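Local coordinates for protein glycoside hydrolase family 81 (Clostridium thermocellum, PDB 6FOP) that hydrolyses beta-1,3-glucans such as laminarin, probably as an endo-acting family 81 glucanase of the cellulosome, at residues Cys351-Pro354 against Ile355-Leu359; Gly360-Ser363 against Ala364-Arg367; Glu384-Thr387 against Ala388-Tyr392. All coordinates share one frame; numbering follows the deposited sequence. Where two conformers were deposited one is given.

Contact 1 (Cys351-Pro354 against Ile355-Leu359); sequences CALP and IAEQL
A352 O takes two backbone N-H groups from the next turn: a nearly straight bond from A356 N at 3.1 Å and a weak, strongly bent one from I355 N at 3.0 Å. Two residues on, P354 has no N-H to give to the preceding turn, and the helix kinks there; its carbonyl is used as normal, P354 O receiving Q358 N at 2.9 Å. Q358 CG lies against that same oxygen, and beyond it the amide is held by H651 at OE1 and by L309 O at NE2. On another side of the helix, E357 CG is anti to its carbonyl carbon (chi1 -68°), which sends the extended chain back along the preceding turn. OE2 thus lies 3.8 Å from L353 CD1, while OE1 sits 3.5 Å from P354 CA; a salt bridge from OE2 to R433 of helix 416-433 holds the carboxylate. I355 CD1 rests 3.6 Å from C351 O, and the I355 side chain also packs on L320 and I324 of helix 317-329. The segment is a proline-kinked alpha-helix, packed among neighbouring helices in the C-terminal helical domain of a family 81 glycosidase.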
loop_
_atom_site.group_PDB
_atom_site.type_symbol
_atom_site.label_atom_id
_atom_site.label_comp_id
_atom_site.label_asym_id
_atom_site.label_seq_id
_atom_site.Cartn_x
_atom_site.Cartn_y
_atom_site.Cartn_z
ATOM N N CYS A 351 -12.155 -19.598 0.841
ATOM C CA CYS A 351 -11.844 -20.064 -0.492
ATOM C C CYS A 351 -12.412 -21.467 -0.802
ATOM O O CYS A 351 -12.686 -21.773 -1.959
ATOM C CB CYS A 351 -10.334 -20.002 -0.736
ATOM S SG CYS A 351 -9.662 -18.337 -0.806
ATOM N N ALA A 352 -12.624 -22.283 0.225
ATOM C CA ALA A 352 -13.173 -23.639 0.008
ATOM C C ALA A 352 -14.693 -23.667 -0.007
ATOM O O ALA A 352 -15.296 -24.546 -0.628
ATOM C CB ALA A 352 -12.662 -24.566 1.072
ATOM N N LEU A 353 -15.324 -22.732 0.702
ATOM C CA LEU A 353 -16.779 -22.710 0.850
ATOM C C LEU A 353 -17.535 -22.814 -0.483
ATOM O O LEU A 353 -18.409 -23.688 -0.631
ATOM C CB LEU A 353 -17.184 -21.466 1.645
ATOM C CG LEU A 353 -18.670 -21.185 1.780
ATOM C CD1 LEU A 353 -19.433 -22.363 2.404
ATOM C CD2 LEU A 353 -18.901 -19.908 2.567
ATOM N N PRO A 354 -17.220 -21.962 -1.464
ATOM C CA PRO A 354 -17.974 -22.045 -2.721
ATOM C C PRO A 354 -17.768 -23.369 -3.464
ATOM O O PRO A 354 -18.657 -23.786 -4.235
ATOM C CB PRO A 354 -17.443 -20.869 -3.541
ATOM C CG PRO A 354 -16.154 -20.525 -2.916
ATOM C CD PRO A 354 -16.288 -20.830 -1.466
ATOM N N ILE A 355 -16.603 -23.995 -3.274
ATOM C CA ILE A 355 -16.325 -25.268 -3.933
ATOM C C ILE A 355 -17.256 -26.337 -3.340
ATOM O O ILE A 355 -17.857 -27.141 -4.078
ATOM C CB ILE A 355 -14.839 -25.636 -3.813
ATOM C CG1 ILE A 355 -13.974 -24.532 -4.446
ATOM C CG2 ILE A 355 -14.559 -26.994 -4.449
ATOM C CD1 ILE A 355 -12.489 -24.645 -4.183
ATOM N N ALA A 356 -17.361 -26.373 -2.008
ATOM C CA ALA A 356 -18.337 -27.256 -1.369
ATOM C C ALA A 356 -19.759 -27.060 -1.906
ATOM O O ALA A 356 -20.485 -28.040 -2.185
ATOM C CB ALA A 356 -18.331 -27.102 0.138
ATOM N N GLU A 357 -20.158 -25.809 -2.078
ATOM C CA GLU A 357 -21.488 -25.493 -2.584
ATOM C C GLU A 357 -21.663 -25.982 -4.020
ATOM O O GLU A 357 -22.688 -26.610 -4.363
ATOM C CB GLU A 357 -21.749 -23.989 -2.523
ATOM C CG GLU A 357 -21.861 -23.470 -1.102
ATOM C CD GLU A 357 -21.833 -21.982 -0.973
ATOM O OE1 GLU A 357 -21.286 -21.331 -1.881
ATOM O OE2 GLU A 357 -22.320 -21.490 0.074
ATOM N N GLN A 358 -20.655 -25.771 -4.854
ATOM C CA GLN A 358 -20.702 -26.228 -6.271
ATOM C C GLN A 358 -20.868 -27.743 -6.374
ATOM O O GLN A 358 -21.529 -28.236 -7.295
ATOM C CB GLN A 358 -19.438 -25.811 -7.019
ATOM C CG GLN A 358 -19.362 -24.311 -7.258
ATOM C CD GLN A 358 -18.006 -23.846 -7.746
ATOM O OE1 GLN A 358 -17.066 -24.617 -7.917
ATOM N NE2 GLN A 358 -17.896 -22.554 -7.949
ATOM N N LEU A 359 -20.257 -28.464 -5.434
ATOM C CA LEU A 359 -20.334 -29.920 -5.430
ATOM C C LEU A 359 -21.595 -30.465 -4.809
ATOM O O LEU A 359 -21.836 -31.672 -4.912
ATOM C CB LEU A 359 -19.126 -30.490 -4.695
ATOM C CG LEU A 359 -17.786 -30.293 -5.395
ATOM C CD1 LEU A 359 -16.673 -30.468 -4.383
ATOM C CD2 LEU A 359 -17.591 -31.279 -6.528
#

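Contact 2 (Gly360-Ser363 against Ala364-Arg367); sequences GNIS and AKDR
N361 OD1 accepts the backbone N-H of A364 at 2.9 Å and caps the start of helix 362-379. With CG anti to the backbone N (chi1 -168°), the N361 amide reaches forward over the first turn. The bond is fairly straight at hydrogen, but the N-H comes from above the amide plane, 43° out of it, rather than along a lone pair. The methyl of A364 packs over the same face of the amide, its CB 3.3 Å from N361 OD1 and 3.6 Å from CG. This is the tight side: A364 is buried against I324 and A328 of helix 317-329, and N361 ND2 is hydrogen-bonded to the side-chain oxygens of N321 and N325 on that helix. The backbone carbonyl of N361 begins the regular pattern by receiving K365 N at 2.9 Å.

The outer side is looser. I362, S363 and D366 are exposed; I362 and D366 cross obliquely, with I362 CG2 3.5 Å from D366 OD2. D366 CG comes to 3.2 Å from I362 O, the carbonyl that also receives D366 N at 2.8 Å. The aliphatic part of K365 leaves the turn to pack on L353 and E357 of the preceding helix. R367 leads off toward D332 in a long, weak ion pair. The asparagine amide is therefore used at both ends: its oxygen caps an N-H of the first turn, and its nitrogen is bonded to N321 and N325 on the neighbouring helix, which together fix the amide's rotation.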
loop_
_atom_site.group_PDB
_atom_site.type_symbol
_atom_site.label_atom_id
_atom_site.label_comp_id
_atom_site.label_asym_id
_atom_site.label_seq_id
_atom_site.Cartn_x
_atom_site.Cartn_y
_atom_site.Cartn_z
ATOM N N GLY A 360 -22.384 -29.626 -4.153
ATOM C CA GLY A 360 -23.562 -30.099 -3.411
ATOM C C GLY A 360 -23.196 -30.763 -2.095
ATOM O O GLY A 360 -23.983 -31.519 -1.530
ATOM N N ASN A 361 -22.013 -30.448 -1.576
ATOM C CA ASN A 361 -21.555 -31.006 -0.303
ATOM C C ASN A 361 -22.018 -30.102 0.850
ATOM O O ASN A 361 -21.312 -29.222 1.331
ATOM C CB ASN A 361 -20.050 -31.218 -0.319
ATOM C CG ASN A 361 -19.579 -32.063 0.851
ATOM O OD1 ASN A 361 -20.180 -32.026 1.942
ATOM N ND2 ASN A 361 -18.520 -32.856 0.630
ATOM N N ILE A 362 -23.284 -30.272 1.191
ATOM C CA ILE A 362 -23.952 -29.439 2.182
ATOM C C ILE A 362 -23.334 -29.649 3.553
ATOM O O ILE A 362 -23.181 -28.694 4.312
ATOM C CB ILE A 362 -25.475 -29.671 2.187
ATOM C CG1 ILE A 362 -26.059 -29.350 0.795
ATOM C CG2 ILE A 362 -26.148 -28.882 3.297
ATOM C CD1 ILE A 362 -25.781 -27.973 0.254
ATOM N N SER A 363 -22.939 -30.875 3.888
ATOM C CA SER A 363 -22.298 -31.146 5.181
ATOM C C SER A 363 -21.041 -30.286 5.342
ATOM O O SER A 363 -20.811 -29.643 6.376
ATOM C CB SER A 363 -21.901 -32.615 5.286
ATOM O OG SER A 363 -21.205 -32.848 6.497
ATOM N N ALA A 364 -20.225 -30.286 4.306
ATOM C CA ALA A 364 -18.964 -29.516 4.375
ATOM C C ALA A 364 -19.263 -28.013 4.352
ATOM O O ALA A 364 -18.683 -27.253 5.131
ATOM C CB ALA A 364 -18.046 -29.887 3.225
ATOM N N LYS A 365 -20.150 -27.579 3.451
ATOM C CA LYS A 365 -20.613 -26.174 3.434
ATOM C C LYS A 365 -21.028 -25.711 4.815
ATOM O O LYS A 365 -20.595 -24.650 5.285
ATOM C CB LYS A 365 -21.774 -25.964 2.438
ATOM C CG LYS A 365 -22.474 -24.619 2.534
ATOM C CD LYS A 365 -23.918 -24.684 2.095
ATOM C CE LYS A 365 -24.574 -23.308 2.139
ATOM N NZ LYS A 365 -25.998 -23.418 1.731
ATOM N N ASP A 366 -21.893 -26.488 5.452
ATOM C CA ASP A 366 -22.403 -26.122 6.760
ATOM C C ASP A 366 -21.277 -26.051 7.813
ATOM O O ASP A 366 -21.282 -25.144 8.666
ATOM C CB ASP A 366 -23.470 -27.116 7.220
ATOM C CG ASP A 366 -24.787 -26.988 6.472
ATOM O OD1 ASP A 366 -25.022 -26.025 5.712
ATOM O OD2 ASP A 366 -25.616 -27.924 6.660
ATOM N N ARG A 367 -20.316 -26.980 7.751
ATOM C CA ARG A 367 -19.204 -26.942 8.701
ATOM C C ARG A 367 -18.366 -25.656 8.506
ATOM O O ARG A 367 -17.973 -25.005 9.458
ATOM C CB ARG A 367 -18.321 -28.179 8.573
ATOM C CG ARG A 367 -18.973 -29.392 9.212
ATOM C CD ARG A 367 -17.976 -30.420 9.716
ATOM N NE ARG A 367 -16.932 -29.869 10.593
ATOM C CZ ARG A 367 -16.048 -30.611 11.274
ATOM N NH1 ARG A 367 -16.070 -31.956 11.222
ATOM N NH2 ARG A 367 -15.126 -30.007 12.008
#

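Contact 3 (Glu384-Thr387 against Ala388-Tyr392); sequences EGET and AKLFY. With CA (calcium ion), chain C; CA (calcium ion), chain D; ACT (acetate ion), chain X.
E386 points its side chain at the segment 388-392, and the carboxylate ends beside the carbonyls of A388 and K389. A chi1 of -168° swings E386 CG away from its own N and the chain continues fully extended, which carries the carboxylate to two calcium ions. Both oxygens chelate the first calcium, OE1 at 2.5 Å and OE2 at 2.4 Å, and K389 O joins them there at 2.3 Å. OE2 also bridges to the second calcium, where four waters bind as well; one of these waters donates to A388 O at 2.7 Å. D378 contributes to both sites, T381 to the first, and K383 N donates a hydrogen bond to E386 OE1.

L390 also points across the turn, but to the backbone: CD2 lies 3.2 Å from E386 O, and CB is near OE1. T387 faces the other way, and its OG1 donates to OXT of an acetate ion, probably from the crystallisation liquor, at 3.1 Å. K389 and L390 both face Y403, a G1 beta bulge at the start of the two-stranded hairpin of 390-394 with 399-403. Of the two carbonyl oxygens near E386 OE2, K389 O shares the first calcium with the carboxylate, whereas A388 O is reached through a water on the second. Calcium thus couples this turn directly to the end of helix 362-379.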
loop_
_atom_site.group_PDB
_atom_site.type_symbol
_atom_site.label_atom_id
_atom_site.label_comp_id
_atom_site.label_asym_id
_atom_site.label_seq_id
_atom_site.Cartn_x
_atom_site.Cartn_y
_atom_site.Cartn_z
ATOM N N GLU A 384 -16.737 -9.375 29.131
ATOM C CA GLU A 384 -16.037 -9.022 30.367
ATOM C C GLU A 384 -15.121 -10.150 30.845
ATOM O O GLU A 384 -15.552 -11.292 30.969
ATOM C CB GLU A 384 -17.041 -8.654 31.461
ATOM C CG GLU A 384 -16.383 -8.175 32.750
ATOM C CD GLU A 384 -17.335 -7.438 33.669
ATOM O OE1 GLU A 384 -18.575 -7.568 33.507
ATOM O OE2 GLU A 384 -16.826 -6.725 34.561
ATOM N N GLY A 385 -13.845 -9.832 31.060
ATOM C CA GLY A 385 -12.860 -10.825 31.480
ATOM C C GLY A 385 -12.341 -11.740 30.390
ATOM O O GLY A 385 -11.507 -12.604 30.673
ATOM N N GLU A 386 -12.801 -11.564 29.148
ATOM C CA GLU A 386 -12.334 -12.397 28.046
ATOM C C GLU A 386 -10.920 -11.955 27.701
ATOM O O GLU A 386 -10.643 -10.758 27.684
ATOM C CB GLU A 386 -13.255 -12.245 26.838
ATOM C CG GLU A 386 -13.034 -13.266 25.748
ATOM C CD GLU A 386 -13.974 -13.097 24.557
ATOM O OE1 GLU A 386 -14.435 -11.961 24.282
ATOM O OE2 GLU A 386 -14.222 -14.090 23.834
ATOM N N THR A 387 -10.022 -12.900 27.457
ATOM C CA THR A 387 -8.636 -12.557 27.137
ATOM C C THR A 387 -8.192 -12.916 25.738
ATOM O O THR A 387 -7.095 -12.503 25.312
ATOM C CB THR A 387 -7.683 -13.240 28.112
ATOM O OG1 THR A 387 -7.910 -14.647 28.083
ATOM C CG2 THR A 387 -7.912 -12.713 29.520
ATOM N N ALA A 388 -9.013 -13.678 25.020
ATOM C CA ALA A 388 -8.725 -14.035 23.645
ATOM C C ALA A 388 -9.985 -13.925 22.811
ATOM O O ALA A 388 -11.084 -14.130 23.305
ATOM C CB ALA A 388 -8.186 -15.447 23.568
ATOM N N LYS A 389 -9.786 -13.594 21.546
ATOM C CA LYS A 389 -10.827 -13.467 20.559
ATOM C C LYS A 389 -11.707 -12.271 20.889
ATOM O O LYS A 389 -12.891 -12.378 21.166
ATOM C CB LYS A 389 -11.636 -14.761 20.324
ATOM C CG LYS A 389 -10.792 -15.968 19.994
ATOM C CD LYS A 389 -11.674 -17.187 19.721
ATOM C CE LYS A 389 -10.848 -18.353 19.205
ATOM N NZ LYS A 389 -9.785 -18.789 20.154
ATOM N N LEU A 390 -11.065 -11.112 20.798
ATOM C CA LEU A 390 -11.720 -9.832 21.056
ATOM C C LEU A 390 -10.895 -8.731 20.413
ATOM O O LEU A 390 -9.695 -8.922 20.115
ATOM C CB LEU A 390 -11.877 -9.559 22.567
ATOM C CG LEU A 390 -10.524 -9.477 23.303
ATOM C CD1 LEU A 390 -10.067 -8.045 23.539
ATOM C CD2 LEU A 390 -10.444 -10.304 24.543
ATOM N N PHE A 391 -11.553 -7.600 20.201
ATOM C CA PHE A 391 -10.911 -6.371 19.726
ATOM C C PHE A 391 -10.920 -5.304 20.805
ATOM O O PHE A 391 -11.943 -5.070 21.444
ATOM C CB PHE A 391 -11.562 -5.847 18.423
ATOM C CG PHE A 391 -11.201 -6.690 17.209
ATOM C CD1 PHE A 391 -9.987 -6.520 16.562
ATOM C CD2 PHE A 391 -12.039 -7.705 16.771
ATOM C CE1 PHE A 391 -9.629 -7.312 15.492
ATOM C CE2 PHE A 391 -11.684 -8.494 15.698
ATOM C CZ PHE A 391 -10.470 -8.321 15.077
ATOM N N TYR A 392 -9.761 -4.661 20.962
ATOM C CA TYR A 392 -9.516 -3.582 21.910
ATOM C C TYR A 392 -9.262 -2.297 21.141
ATOM O O TYR A 392 -8.530 -2.309 20.158
ATOM C CB TYR A 392 -8.254 -3.956 22.719
ATOM C CG TYR A 392 -7.678 -2.856 23.567
ATOM C CD1 TYR A 392 -8.148 -2.627 24.840
ATOM C CD2 TYR A 392 -6.621 -2.075 23.103
ATOM C CE1 TYR A 392 -7.620 -1.622 25.623
ATOM C CE2 TYR A 392 -6.080 -1.069 23.882
ATOM C CZ TYR A 392 -6.573 -0.853 25.150
ATOM O OH TYR A 392 -6.050 0.137 25.957
HETATM CA CA CA C . -15.052 -12.715 22.004
HETATM CA CA CA D . -14.704 -16.333 23.292
HETATM C C ACT X . -5.875 -17.703 27.468
HETATM O O ACT X . -4.799 -18.347 27.292
HETATM O OXT ACT X . -6.339 -16.896 26.626
HETATM C CH3 ACT X . -6.645 -17.912 28.742
HETATM O O HOH W 1 -12.514 -16.446 23.473
HETATM O O HOH W 2 -14.777 -18.625 23.562
HETATM O O HOH W 3 -17.064 -16.180 23.448
HETATM O O HOH W 4 -15.089 -16.561 25.663
#

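Overall arrangement
Contacts 1 and 2 adjoin, their centres about 8 Å apart, on helices that follow each other in the chain. G360, in a Schellman motif, ends helix 339-359, and A356 O probably accepts N361 N across the junction at 2.9 Å. A356 CB packs 3.8 Å from K365 N. Contact 3 comes after helix 362-379, which contact 2 opens; its centre lies about 30 Å from that of contact 2 (nearest atoms about 14 Å) and about 32 Å from that of contact 1 (nearest atoms about 18 Å). Only contact 3 binds the calcium pair, to which D378 near the far end of helix 362-379 also contributes. All three lie within the family 81 C-terminal domain.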